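Side-chain contact in ribonuclease mar1, putative (Trypanosoma cruzi, PDB 1YZV), which is of unknown function but belongs to the isochorismatase superfamily, many of whose members are hydrolases: residues Tyr169-Thr172 and Ser173-Leu177. Residues are numbered along the deposited sequence; the frame is centred on the assembly and turned at random.
Sequences YIST and SESIL
Thr172, at the N-cap position of helix 173-181, meets the first helical turn mainly through its carbonyl oxygen. Ile176 N donates to Thr172 O at 2.9 Å. The flank of Ile176 closes over the same oxygen: CG1 lies 3.3 Å from Thr172 O, and CD1 reaches back along the Thr172 carbonyl, close to both its oxygen and carbon. Chi1 of -72° puts CG1 beside the backbone N of Ile176 and anti to its carbonyl carbon, turned toward Thr172 O and Ser171 CB, with Ile176 CG1 to Ser171 CB 3.9 Å. On the threonine side chain, OG1 comes 3.6 Å from Ser175 CB, while its hydrogen bond goes to Asp152 of the second subunit. The stretch is a tight strand-to-helix junction in the isochorismatase-type alpha/beta fold: strand 168-171, last in the parallel sheet of this chain, passes into the helix through the single residue Thr172 at a subunit interface. Ser171 OG, swung anti to its own N (-166°), approaches Ser175 CB at 3.3 Å. A water spans the two serines, 2.6 Å from Ser171 OG and donating to Ser175 OG at 3.0 Å. Gln179, one turn further along, hydrogen-bonds Ser175 OG and, weakly, Ser171 OG; His121 O of the second subunit also bonds Ser175 OG. On Ser173, OG is hydrogen-bonded to Asp143 and Arg48, tying the start of the helix to strand 137-146 and helix 39-56.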
ATOM      1  N   TYR A 169      -3.113   9.890  -8.519  1.00 22.07           N
ATOM      2  CA  TYR A 169      -2.363   9.641  -7.291  1.00 23.88           C
ATOM      3  C   TYR A 169      -2.658  10.600  -6.151  1.00 21.52           C
ATOM      4  O   TYR A 169      -3.399  11.594  -6.296  1.00 21.61           O
ATOM      5  CB  TYR A 169      -0.900   9.670  -7.581  1.00 24.11           C
ATOM      6  CG  TYR A 169      -0.413  11.013  -7.976  1.00 23.78           C
ATOM      7  CD1 TYR A 169      -0.351  11.361  -9.322  1.00 29.37           C
ATOM      8  CD2 TYR A 169       0.300  11.828  -7.044  1.00 25.73           C
ATOM      9  CE1 TYR A 169       0.173  12.584  -9.703  1.00 32.52           C
ATOM     10  CE2 TYR A 169       0.828  13.050  -7.411  1.00 26.22           C
ATOM     11  CZ  TYR A 169       0.700  13.468  -8.743  1.00 28.97           C
ATOM     12  OH  TYR A 169       1.306  14.659  -9.174  1.00 25.38           O
ATOM     13  N   ILE A 170      -2.164  10.232  -4.984  1.00 19.42           N
ATOM     14  CA  ILE A 170      -2.490  10.971  -3.772  1.00 22.23           C
ATOM     15  C   ILE A 170      -1.244  11.689  -3.315  1.00 21.63           C
ATOM     16  O   ILE A 170      -0.160  11.061  -3.135  1.00 22.37           O
ATOM     17  CB  ILE A 170      -2.947  10.026  -2.636  1.00 23.09           C
ATOM     18  CG1 ILE A 170      -4.064   9.128  -3.131  1.00 26.87           C
ATOM     19  CG2 ILE A 170      -3.295  10.830  -1.387  1.00 20.69           C
ATOM     20  CD1 ILE A 170      -5.220   9.799  -3.374  1.00 46.13           C
ATOM     21  N   SER A 171      -1.417  12.970  -3.052  1.00 20.65           N
ATOM     22  CA  SER A 171      -0.318  13.834  -2.612  1.00 21.45           C
ATOM     23  C   SER A 171      -0.833  14.773  -1.522  1.00 21.18           C
ATOM     24  O   SER A 171      -1.860  14.493  -0.882  1.00 22.68           O
ATOM     25  CB  SER A 171       0.270  14.586  -3.829  1.00 21.88           C
ATOM     26  OG  SER A 171       1.521  15.186  -3.540  1.00 19.60           O
ATOM     27  N   THR A 172      -0.004  15.737  -1.137  1.00 21.63           N
ATOM     28  CA  THR A 172      -0.416  16.769  -0.157  1.00 20.17           C
ATOM     29  C   THR A 172      -0.319  18.134  -0.812  1.00 19.40           C
ATOM     30  O   THR A 172       0.481  18.325  -1.710  1.00 19.22           O
ATOM     31  CB  THR A 172       0.436  16.732   1.135  1.00 22.54           C
ATOM     32  OG1 THR A 172       1.811  16.884   0.798  1.00 22.17           O
ATOM     33  CG2 THR A 172       0.231  15.430   1.888  1.00 21.51           C
ATOM     34  N   SER A 173      -1.023  19.127  -0.255  1.00 19.48           N
ATOM     35  CA  SER A 173      -1.052  20.475  -0.850  1.00 20.85           C
ATOM     36  C   SER A 173       0.338  21.102  -1.023  1.00 22.02           C
ATOM     37  O   SER A 173       0.652  21.700  -2.077  1.00 20.04           O
ATOM     38  CB  SER A 173      -2.008  21.388  -0.047  1.00 19.89           C
ATOM     39  OG  SER A 173      -1.573  21.588   1.325  1.00 19.25           O
ATOM     40  N   GLU A 174       1.229  20.881  -0.063  1.00 21.50           N
ATOM     41  CA  GLU A 174       2.550  21.488  -0.176  1.00 22.99           C
ATOM     42  C   GLU A 174       3.369  20.840  -1.317  1.00 23.20           C
ATOM     43  O   GLU A 174       4.005  21.544  -2.108  1.00 23.32           O
ATOM     44  CB  GLU A 174       3.309  21.405   1.157  1.00 24.10           C
ATOM     45  CG  GLU A 174       4.605  22.159   1.087  1.00 29.24           C
ATOM     46  CD  GLU A 174       5.266  22.300   2.430  1.00 28.23           C
ATOM     47  OE1 GLU A 174       4.818  23.162   3.225  1.00 31.26           O
ATOM     48  OE2 GLU A 174       6.245  21.569   2.635  1.00 28.46           O
ATOM     49  N   SER A 175       3.238  19.524  -1.449  1.00 20.18           N
ATOM     50  CA  SER A 175       3.882  18.774  -2.486  1.00 21.45           C
ATOM     51  C   SER A 175       3.340  19.176  -3.839  1.00 21.54           C
ATOM     52  O   SER A 175       4.126  19.467  -4.739  1.00 21.39           O
ATOM     53  CB  SER A 175       3.699  17.295  -2.272  1.00 20.57           C
ATOM     54  OG  SER A 175       4.551  16.556  -3.109  1.00 19.55           O
ATOM     55  N   ILE A 176       2.029  19.406  -3.873  1.00 20.11           N
ATOM     56  CA  ILE A 176       1.327  19.810  -5.094  1.00 20.59           C
ATOM     57  C   ILE A 176       1.801  21.209  -5.562  1.00 21.55           C
ATOM     58  O   ILE A 176       2.214  21.377  -6.730  1.00 21.29           O
ATOM     59  CB  ILE A 176      -0.176  19.722  -4.893  1.00 20.38           C
ATOM     60  CG1 ILE A 176      -0.599  18.252  -4.840  1.00 21.59           C
ATOM     61  CG2 ILE A 176      -0.973  20.522  -5.933  1.00 22.07           C
ATOM     62  CD1 ILE A 176      -1.938  18.012  -4.179  1.00 20.22           C
ATOM     63  N   LEU A 177       1.879  22.160  -4.629  1.00 23.92           N
ATOM     64  CA  LEU A 177       2.389  23.477  -4.963  1.00 21.93           C
ATOM     65  C   LEU A 177       3.762  23.394  -5.645  1.00 23.68           C
ATOM     66  O   LEU A 177       4.005  24.043  -6.689  1.00 21.82           O
ATOM     67  CB  LEU A 177       2.454  24.359  -3.704  1.00 24.75           C
ATOM     68  CG  LEU A 177       1.332  25.337  -3.511  1.00 30.40           C
ATOM     69  CD1 LEU A 177      -0.013  24.622  -3.455  1.00 35.89           C
ATOM     70  CD2 LEU A 177       1.573  26.199  -2.273  1.00 29.99           C
TER
HETATM   71  O   HOH W   1       3.486  13.862  -2.424  1.00 23.18           O